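Uncharacterized conserved protein of COG5135 (Nostoc punctiforme, PDB 2I51) binds flavin mononucleotide and is related to pyridoxamine 5'-phosphate oxidase, though the reaction it catalyses, if any, is not established. Local coordinates at residues 166-179 with 184-195. Numbering follows the deposited sequence. Where two conformers were deposited one is given.
With FMN (flavin mononucleotide), chain P.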
ATOM      1  N   ASP A 166      -4.442   6.454  11.854  1.00 14.37           N
ATOM      2  CA  ASP A 166      -3.153   6.325  12.600  1.00 14.19           C
ATOM      3  C   ASP A 166      -2.179   7.227  11.867  1.00 15.63           C
ATOM      4  O   ASP A 166      -1.892   7.001  10.675  1.00 17.22           O
ATOM      5  CB  ASP A 166      -2.762   4.847  12.517  1.00 15.31           C
ATOM      6  CG  ASP A 166      -1.516   4.443  13.269  1.00 25.14           C
ATOM      7  OD1 ASP A 166      -0.749   5.271  13.721  1.00 29.15           O
ATOM      8  OD2 ASP A 166      -1.290   3.200  13.305  1.00 31.78           O
ATOM      9  N   HIS A 167      -1.711   8.274  12.518  1.00 12.87           N
ATOM     10  CA  HIS A 167      -0.758   9.226  11.956  1.00 12.64           C
ATOM     11  C   HIS A 167       0.595   9.095  12.625  1.00 12.80           C
ATOM     12  O   HIS A 167       0.702   9.319  13.830  1.00 13.49           O
ATOM     13  CB  HIS A 167      -1.295  10.629  12.159  1.00 14.06           C
ATOM     14  CG  HIS A 167      -0.429  11.707  11.599  1.00 15.32           C
ATOM     15  ND1 HIS A 167      -0.412  12.984  12.135  1.00 16.71           N
ATOM     16  CD2 HIS A 167       0.414  11.722  10.535  1.00 14.81           C
ATOM     17  CE1 HIS A 167       0.422  13.732  11.433  1.00 18.85           C
ATOM     18  NE2 HIS A 167       0.937  12.993  10.453  1.00 16.39           N
ATOM     19  N   LEU A 168       1.614   8.752  11.856  1.00 13.52           N
ATOM     20  CA  LEU A 168       2.965   8.533  12.329  1.00 12.68           C
ATOM     21  C   LEU A 168       3.850   9.608  11.705  1.00 13.50           C
ATOM     22  O   LEU A 168       3.890   9.753  10.482  1.00 14.22           O
ATOM     23  CB  LEU A 168       3.448   7.156  11.897  1.00 13.78           C
ATOM     24  CG  LEU A 168       4.897   6.809  12.230  1.00 15.55           C
ATOM     25  CD1 LEU A 168       5.106   6.724  13.740  1.00 15.91           C
ATOM     26  CD2 LEU A 168       5.271   5.489  11.566  1.00 16.23           C
ATOM     27  N   GLU A 169       4.526  10.367  12.565  1.00 14.54           N
ATOM     28  CA  GLU A 169       5.508  11.383  12.180  1.00 13.99           C
ATOM     29  C   GLU A 169       6.892  10.848  12.512  1.00 15.94           C
ATOM     30  O   GLU A 169       7.221  10.679  13.685  1.00 15.92           O
ATOM     31  CB  GLU A 169       5.247  12.674  12.952  1.00 16.35           C
ATOM     32  CG  GLU A 169       4.011  13.373  12.494  1.00 18.69           C
ATOM     33  CD  GLU A 169       3.726  14.651  13.240  1.00 28.39           C
ATOM     34  OE1 GLU A 169       4.192  14.798  14.386  1.00 32.52           O
ATOM     35  OE2 GLU A 169       3.021  15.502  12.658  1.00 29.97           O
ATOM     36  N   LEU A 170       7.716  10.597  11.498  1.00 15.43           N
ATOM     37  CA  LEU A 170       9.056  10.117  11.771  1.00 15.89           C
ATOM     38  C   LEU A 170       9.958  11.230  12.254  1.00 18.49           C
ATOM     39  O   LEU A 170      11.006  10.924  12.845  1.00 18.52           O
ATOM     40  CB  LEU A 170       9.649   9.447  10.548  1.00 15.73           C
ATOM     41  CG  LEU A 170       8.880   8.227  10.050  1.00 16.49           C
ATOM     42  CD1 LEU A 170       9.569   7.664   8.786  1.00 20.87           C
ATOM     43  CD2 LEU A 170       8.745   7.150  11.117  1.00 18.62           C
ATOM     44  N   ARG A 171       9.624  12.484  11.988  1.00 18.37           N
ATOM     45  CA  ARG A 171      10.402  13.629  12.479  0.50 22.54           C
ATOM     46  C   ARG A 171       9.809  14.102  13.794  1.00 23.25           C
ATOM     47  O   ARG A 171       9.179  15.156  13.838  1.00 27.36           O
ATOM     48  CB  ARG A 171      10.364  14.804  11.492  0.50 23.72           C
ATOM     49  CG  ARG A 171      11.096  14.579  10.188  0.50 29.68           C
ATOM     50  CD  ARG A 171      10.255  14.969   8.969  0.50 34.16           C
ATOM     51  NE  ARG A 171      10.248  16.386   8.585  0.50 30.32           N
ATOM     52  CZ  ARG A 171       9.173  17.168   8.482  0.50 28.03           C
ATOM     53  NH1 ARG A 171       7.958  16.720   8.761  0.50 37.00           N
ATOM     54  NH2 ARG A 171       9.311  18.433   8.095  0.50 32.21           N
ATOM     55  N   GLY A 172       9.997  13.332  14.854  1.00 23.68           N
ATOM     56  CA  GLY A 172       9.448  13.658  16.181  1.00 23.75           C
ATOM     57  C   GLY A 172      10.515  13.663  17.251  1.00 23.48           C
ATOM     58  O   GLY A 172      11.674  13.982  17.003  1.00 24.63           O
ATOM     59  N   GLU A 173      10.132  13.263  18.462  1.00 25.82           N
ATOM     60  CA  GLU A 173      11.051  13.253  19.589  1.00 28.91           C
ATOM     61  C   GLU A 173      10.974  11.922  20.351  1.00 28.79           C
ATOM     62  O   GLU A 173      10.603  11.887  21.533  1.00 31.27           O
ATOM     63  CB  GLU A 173      10.777  14.462  20.508  1.00 33.05           C
ATOM     64  CG  GLU A 173      11.242  15.803  19.893  1.00 34.19           C
ATOM     65  N   PRO A 174      11.371  10.822  19.696  1.00 22.40           N
ATOM     66  CA  PRO A 174      11.974  10.735  18.366  1.00 21.24           C
ATOM     67  C   PRO A 174      10.980  10.603  17.192  1.00 20.28           C
ATOM     68  O   PRO A 174      11.317  10.958  16.039  1.00 19.27           O
ATOM     69  CB  PRO A 174      12.834   9.468  18.475  1.00 23.76           C
ATOM     70  CG  PRO A 174      12.152   8.617  19.479  1.00 25.16           C
ATOM     71  CD  PRO A 174      11.331   9.515  20.384  1.00 23.50           C
ATOM     72  N   GLN A 175       9.806  10.062  17.486  1.00 19.09           N
ATOM     73  CA  GLN A 175       8.704   9.935  16.532  1.00 16.74           C
ATOM     74  C   GLN A 175       7.438  10.193  17.276  1.00 17.73           C
ATOM     75  O   GLN A 175       7.401  10.020  18.501  1.00 19.70           O
ATOM     76  CB  GLN A 175       8.621   8.529  15.958  1.00 17.35           C
ATOM     77  CG  GLN A 175       9.891   8.073  15.274  1.00 17.73           C
ATOM     78  CD  GLN A 175       9.765   6.690  14.605  1.00 18.71           C
ATOM     79  OE1 GLN A 175      10.703   6.191  13.962  1.00 20.59           O
ATOM     80  NE2 GLN A 175       8.596   6.054  14.780  1.00 20.62           N
ATOM     81  N   ASN A 176       6.405  10.641  16.582  1.00 18.17           N
ATOM     82  CA  ASN A 176       5.098  10.885  17.193  1.00 18.24           C
ATOM     83  C   ASN A 176       4.077  10.006  16.474  1.00 16.38           C
ATOM     84  O   ASN A 176       4.146   9.851  15.257  1.00 17.04           O
ATOM     85  CB  ASN A 176       4.674  12.354  17.026  1.00 18.12           C
ATOM     86  CG  ASN A 176       5.711  13.341  17.550  1.00 28.90           C
ATOM     87  OD1 ASN A 176       6.266  13.127  18.592  1.00 32.27           O
ATOM     88  ND2 ASN A 176       5.961  14.424  16.809  1.00 28.91           N
ATOM     89  N   ARG A 177       3.161   9.409  17.214  1.00 16.02           N
ATOM     90  CA  ARG A 177       2.101   8.603  16.641  1.00 15.12           C
ATOM     91  C   ARG A 177       0.804   8.905  17.363  1.00 16.20           C
ATOM     92  O   ARG A 177       0.770   8.934  18.602  1.00 16.46           O
ATOM     93  CB  ARG A 177       2.473   7.142  16.792  1.00 15.81           C
ATOM     94  CG  ARG A 177       1.587   6.209  15.983  1.00 16.60           C
ATOM     95  CD  ARG A 177       2.056   4.820  16.082  1.00 18.00           C
ATOM     96  NE  ARG A 177       1.184   3.861  15.419  1.00 19.60           N
ATOM     97  CZ  ARG A 177       1.177   2.559  15.700  1.00 22.52           C
ATOM     98  NH1 ARG A 177       2.005   2.090  16.612  1.00 22.52           N
ATOM     99  NH2 ARG A 177       0.355   1.733  15.084  1.00 21.92           N
ATOM    100  N   TRP A 178      -0.242   9.181  16.592  1.00 16.70           N
ATOM    101  CA  TRP A 178      -1.557   9.510  17.095  1.00 16.22           C
ATOM    102  C   TRP A 178      -2.582   8.623  16.445  1.00 16.80           C
ATOM    103  O   TRP A 178      -2.529   8.406  15.235  1.00 16.09           O
ATOM    104  CB  TRP A 178      -1.900  10.966  16.798  1.00 18.84           C
ATOM    105  CG  TRP A 178      -1.272  11.906  17.699  1.00 24.48           C
ATOM    106  CD1 TRP A 178      -0.034  12.464  17.580  1.00 28.21           C
ATOM    107  CD2 TRP A 178      -1.842  12.447  18.896  1.00 24.71           C
ATOM    108  NE1 TRP A 178       0.210  13.296  18.654  1.00 31.48           N
ATOM    109  CE2 TRP A 178      -0.887  13.305  19.464  1.00 27.00           C
ATOM    110  CE3 TRP A 178      -3.072  12.287  19.540  1.00 29.59           C
ATOM    111  CZ2 TRP A 178      -1.131  14.016  20.656  1.00 30.80           C
ATOM    112  CZ3 TRP A 178      -3.312  12.983  20.723  1.00 32.90           C
ATOM    113  CH2 TRP A 178      -2.343  13.831  21.267  1.00 28.96           C
ATOM    114  N   LEU A 179      -3.522   8.126  17.240  1.00 15.00           N
ATOM    115  CA  LEU A 179      -4.623   7.329  16.785  1.00 14.47           C
ATOM    116  C   LEU A 179      -5.901   8.111  16.977  1.00 16.28           C
ATOM    117  O   LEU A 179      -6.148   8.665  18.043  1.00 16.48           O
ATOM    118  CB  LEU A 179      -4.693   6.036  17.590  1.00 16.25           C
ATOM    119  CG  LEU A 179      -5.641   4.938  17.201  1.00 22.41           C
ATOM    120  CD1 LEU A 179      -5.377   4.390  15.770  1.00 26.96           C
ATOM    121  CD2 LEU A 179      -5.506   3.832  18.301  1.00 25.46           C
ATOM    122  N   ASP A 184     -19.827   5.178  17.392  1.00 30.90           N
ATOM    123  CA  ASP A 184     -21.153   4.998  16.797  1.00 35.13           C
ATOM    124  C   ASP A 184     -21.994   6.274  16.708  1.00 34.36           C
ATOM    125  O   ASP A 184     -22.918   6.351  15.884  1.00 36.50           O
ATOM    126  CB  ASP A 184     -21.938   3.954  17.596  1.00 38.87           C
ATOM    127  CG  ASP A 184     -22.235   4.410  19.009  1.00 45.78           C
ATOM    128  OD1 ASP A 184     -21.270   4.708  19.751  1.00 51.82           O
ATOM    129  OD2 ASP A 184     -23.432   4.466  19.382  1.00 60.39           O
ATOM    130  N   GLN A 185     -21.687   7.260  17.555  1.00 32.92           N
ATOM    131  CA  GLN A 185     -22.328   8.596  17.506  1.00 33.05           C
ATOM    132  C   GLN A 185     -21.642   9.595  16.584  1.00 32.33           C
ATOM    133  O   GLN A 185     -21.981  10.787  16.589  1.00 29.79           O
ATOM    134  CB  GLN A 185     -22.383   9.219  18.912  1.00 35.10           C
ATOM    135  CG  GLN A 185     -23.407   8.590  19.848  1.00 41.82           C
ATOM    136  CD  GLN A 185     -22.916   7.337  20.529  1.00 50.13           C
ATOM    137  OE1 GLN A 185     -21.714   7.149  20.742  1.00 56.20           O
ATOM    138  NE2 GLN A 185     -23.853   6.467  20.899  1.00 58.70           N
ATOM    139  N   GLN A 186     -20.659   9.121  15.807  1.00 29.20           N
ATOM    140  CA  GLN A 186     -19.927   9.950  14.845  1.00 26.97           C
ATOM    141  C   GLN A 186     -18.971  10.957  15.510  1.00 24.25           C
ATOM    142  O   GLN A 186     -18.505  11.900  14.879  1.00 27.23           O
ATOM    143  CB  GLN A 186     -20.849  10.612  13.841  1.00 29.97           C
ATOM    144  CG  GLN A 186     -21.623   9.601  12.980  1.00 33.22           C
ATOM    145  CD  GLN A 186     -20.728   8.825  12.016  1.00 38.74           C
ATOM    146  N   GLU A 187     -18.650  10.701  16.770  1.00 24.41           N
ATOM    147  CA  GLU A 187     -17.760  11.552  17.525  1.00 22.21           C
ATOM    148  C   GLU A 187     -16.336  10.978  17.435  1.00 21.41           C
ATOM    149  O   GLU A 187     -16.139   9.770  17.608  1.00 20.13           O
ATOM    150  CB  GLU A 187     -18.185  11.627  18.972  1.00 24.70           C
ATOM    151  CG  GLU A 187     -19.609  12.156  19.124  1.00 31.85           C
ATOM    152  CD  GLU A 187     -20.179  11.939  20.508  1.00 41.75           C
ATOM    153  OE1 GLU A 187     -19.731  11.011  21.222  1.00 44.54           O
ATOM    154  OE2 GLU A 187     -21.106  12.689  20.875  1.00 57.91           O
ATOM    155  N   TRP A 188     -15.369  11.863  17.189  1.00 19.54           N
ATOM    156  CA  TRP A 188     -13.957  11.464  17.130  1.00 19.21           C
ATOM    157  C   TRP A 188     -13.259  11.607  18.476  1.00 21.09           C
ATOM    158  O   TRP A 188     -13.515  12.551  19.237  1.00 25.52           O
ATOM    159  CB  TRP A 188     -13.214  12.294  16.083  1.00 17.27           C
ATOM    160  CG  TRP A 188     -13.538  11.938  14.703  1.00 17.18           C
ATOM    161  CD1 TRP A 188     -14.513  12.504  13.899  1.00 17.10           C
ATOM    162  CD2 TRP A 188     -12.921  10.913  13.908  1.00 15.46           C
ATOM    163  NE1 TRP A 188     -14.518  11.878  12.677  1.00 18.19           N
ATOM    164  CE2 TRP A 188     -13.550  10.903  12.659  1.00 15.76           C
ATOM    165  CE3 TRP A 188     -11.880  10.000  14.148  1.00 16.74           C
ATOM    166  CZ2 TRP A 188     -13.180  10.016  11.653  1.00 15.54           C
ATOM    167  CZ3 TRP A 188     -11.513   9.116  13.152  1.00 14.35           C
ATOM    168  CH2 TRP A 188     -12.159   9.128  11.927  1.00 13.78           C
ATOM    169  N   SER A 189     -12.392  10.640  18.774  1.00 17.96           N
ATOM    170  CA  SER A 189     -11.473  10.712  19.912  1.00 20.30           C
ATOM    171  C   SER A 189     -10.066  10.549  19.374  1.00 18.30           C
ATOM    172  O   SER A 189      -9.873  10.063  18.254  1.00 17.61           O
ATOM    173  CB  SER A 189     -11.794   9.611  20.918  1.00 24.35           C
ATOM    174  OG  SER A 189     -11.625   8.332  20.361  1.00 34.36           O
ATOM    175  N   SER A 190      -9.090  11.066  20.107  1.00 17.36           N
ATOM    176  CA  SER A 190      -7.696  10.867  19.738  1.00 17.56           C
ATOM    177  C   SER A 190      -6.808  10.563  20.912  1.00 18.47           C
ATOM    178  O   SER A 190      -7.135  10.903  22.049  1.00 19.02           O
ATOM    179  CB  SER A 190      -7.167  12.056  18.998  1.00 21.43           C
ATOM    180  OG  SER A 190      -7.075  13.171  19.812  1.00 26.83           O
ATOM    181  N   GLU A 191      -5.688   9.907  20.644  1.00 17.48           N
ATOM    182  CA  GLU A 191      -4.747   9.565  21.691  1.00 20.27           C
ATOM    183  C   GLU A 191      -3.352   9.387  21.137  1.00 18.94           C
ATOM    184  O   GLU A 191      -3.167   8.817  20.059  1.00 17.41           O
ATOM    185  CB  GLU A 191      -5.141   8.310  22.458  1.00 23.48           C
ATOM    186  CG  GLU A 191      -5.204   7.011  21.713  1.00 33.17           C
ATOM    187  CD  GLU A 191      -5.168   5.790  22.650  1.00 33.15           C
ATOM    188  OE1 GLU A 191      -4.759   5.934  23.821  1.00 45.13           O
ATOM    189  OE2 GLU A 191      -5.550   4.685  22.191  1.00 48.08           O
ATOM    190  N   ALA A 192      -2.383   9.911  21.850  1.00 18.25           N
ATOM    191  CA  ALA A 192      -0.991   9.697  21.511  1.00 16.75           C
ATOM    192  C   ALA A 192      -0.614   8.279  21.967  1.00 17.31           C
ATOM    193  O   ALA A 192      -0.865   7.865  23.129  1.00 17.98           O
ATOM    194  CB  ALA A 192      -0.110  10.754  22.192  1.00 18.33           C
ATOM    195  N   ILE A 193       0.057   7.549  21.062  1.00 15.04           N
ATOM    196  CA  ILE A 193       0.444   6.159  21.315  1.00 16.32           C
ATOM    197  C   ILE A 193       1.913   5.959  20.999  1.00 17.05           C
ATOM    198  O   ILE A 193       2.561   6.784  20.341  1.00 16.09           O
ATOM    199  CB  ILE A 193      -0.413   5.150  20.531  1.00 16.34           C
ATOM    200  CG1 ILE A 193      -0.422   5.448  19.018  1.00 17.68           C
ATOM    201  CG2 ILE A 193      -1.887   5.184  21.041  1.00 17.33           C
ATOM    202  CD1 ILE A 193      -0.938   4.325  18.099  1.00 18.37           C
ATOM    203  N   ASN A 194       2.483   4.877  21.516  1.00 16.06           N
ATOM    204  CA  ASN A 194       3.884   4.614  21.245  1.00 16.47           C
ATOM    205  C   ASN A 194       4.107   4.242  19.778  1.00 17.13           C
ATOM    206  O   ASN A 194       3.405   3.363  19.271  1.00 18.93           O
ATOM    207  CB  ASN A 194       4.413   3.479  22.127  1.00 16.04           C
ATOM    208  CG  ASN A 194       4.468   3.858  23.594  1.00 20.14           C
ATOM    209  OD1 ASN A 194       4.722   5.037  23.951  1.00 18.68           O
ATOM    210  ND2 ASN A 194       4.310   2.849  24.465  1.00 18.17           N
ATOM    211  N   PRO A 195       5.126   4.845  19.138  1.00 18.30           N
ATOM    212  CA  PRO A 195       5.444   4.468  17.760  1.00 22.93           C
ATOM    213  C   PRO A 195       5.583   2.962  17.535  1.00 31.79           C
ATOM    214  O   PRO A 195       6.164   2.266  18.364  1.00 32.36           O
ATOM    215  CB  PRO A 195       6.749   5.175  17.489  1.00 24.68           C
ATOM    216  CG  PRO A 195       6.914   6.198  18.531  1.00 28.18           C
ATOM    217  CD  PRO A 195       5.974   5.931  19.649  1.00 20.20           C
ATOM    218  OXT PRO A 195       5.064   2.396  16.536  1.00 34.86           O
TER
HETATM  219  N1  FMN P 300       7.539  -0.773  10.593  1.00 12.91           N
HETATM  220  C2  FMN P 300       8.201  -1.991  10.611  1.00 14.22           C
HETATM  221  O2  FMN P 300       7.807  -2.915  11.332  1.00 15.24           O
HETATM  222  N3  FMN P 300       9.267  -2.199   9.789  1.00 12.29           N
HETATM  223  C4  FMN P 300       9.811  -1.248   8.959  1.00 13.50           C
HETATM  224  O4  FMN P 300      10.700  -1.511   8.141  1.00 13.02           O
HETATM  225  C4A FMN P 300       9.165  -0.016   8.936  1.00 11.58           C
HETATM  226  N5  FMN P 300       9.665   0.998   8.119  1.00 12.30           N
HETATM  227  C5A FMN P 300       8.890   2.150   7.981  1.00 12.15           C
HETATM  228  C6  FMN P 300       9.281   3.125   7.076  1.00 11.50           C
HETATM  229  C7  FMN P 300       8.554   4.313   6.919  1.00 11.70           C
HETATM  230  C7M FMN P 300       8.935   5.293   5.823  1.00 12.66           C
HETATM  231  C8  FMN P 300       7.418   4.517   7.687  1.00 10.80           C
HETATM  232  C8M FMN P 300       6.472   5.683   7.374  1.00 13.00           C
HETATM  233  C9  FMN P 300       7.043   3.569   8.613  1.00 10.03           C
HETATM  234  C9A FMN P 300       7.764   2.369   8.785  1.00 10.75           C
HETATM  235  N10 FMN P 300       7.390   1.411   9.741  1.00 11.38           N
HETATM  236  C10 FMN P 300       8.036   0.175   9.760  1.00 11.74           C
HETATM  237  C1' FMN P 300       6.266   1.616  10.702  1.00 11.67           C
HETATM  238  C2' FMN P 300       5.024   0.957  10.144  1.00 11.54           C
HETATM  239  O2' FMN P 300       4.504   1.681   8.993  1.00 10.71           O
HETATM  240  C3' FMN P 300       3.937   0.797  11.223  1.00 11.56           C
HETATM  241  O3' FMN P 300       3.656   2.072  11.829  1.00 14.09           O
HETATM  242  C4' FMN P 300       4.454  -0.138  12.302  1.00 13.05           C
HETATM  243  O4' FMN P 300       5.177  -1.260  11.796  1.00 13.91           O
HETATM  244  C5' FMN P 300       3.241  -0.668  13.034  1.00 13.35           C
HETATM  245  O5' FMN P 300       2.422  -1.408  12.165  1.00 14.07           O
HETATM  246  P   FMN P 300       1.368  -2.490  12.652  1.00 14.22           P
HETATM  247  O1P FMN P 300       2.125  -3.710  13.106  1.00 15.88           O
HETATM  248  O2P FMN P 300       0.695  -1.792  13.832  1.00 18.18           O
HETATM  249  O3P FMN P 300       0.448  -2.756  11.521  1.00 16.09           O
HETATM  250  O   HOH W   1       3.501   9.402  20.144  1.00 19.36           O
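L168 brings CD1 within 4.4 Å of P195 CB, while its other methyl, CD2, packs against the ribityl chain and ring system of FMN. Beyond the turn, Q175 passes obliquely over the C-terminal proline, its NE2 3.4 Å from P195 CB. R177 carries the polar part of the contact. With CG anti to the backbone N (chi1 -168°) and the chain extended to NE, it reaches past I193, whose CD1 lies over one face of the guanidinium, 3.4 Å from NE. D166 on the adjacent strand takes NE and NH2 side-on, one to each carboxylate oxygen, fixing the group's rotation. NH1 turns to the terminal carboxylate of P195 in a salt bridge (NH1 to OXT 3.1 Å), though its position is less certain. A leucine in place of R177 would probably leave D166 without its two-nitrogen grip and the chain end and FMN phosphate without a nearby positive charge. W178 lays its six-membered ring over A192, whose CB makes a CH-pi contact 3.8 Å from the ring centroid. L179 and E191 form a hydrogen-bonded antiparallel pair (L179 N to E191 O and E191 N to L179 O, each 2.9 Å). Strand 188-192 thus closes a hairpin on strand 176-182, which pairs with strand 155-169; L168, L170 and R177 help wall an FMN site completed by R41 and K65 of the second subunit, whose Y129 O accepts a hydrogen bond from N194 ND2.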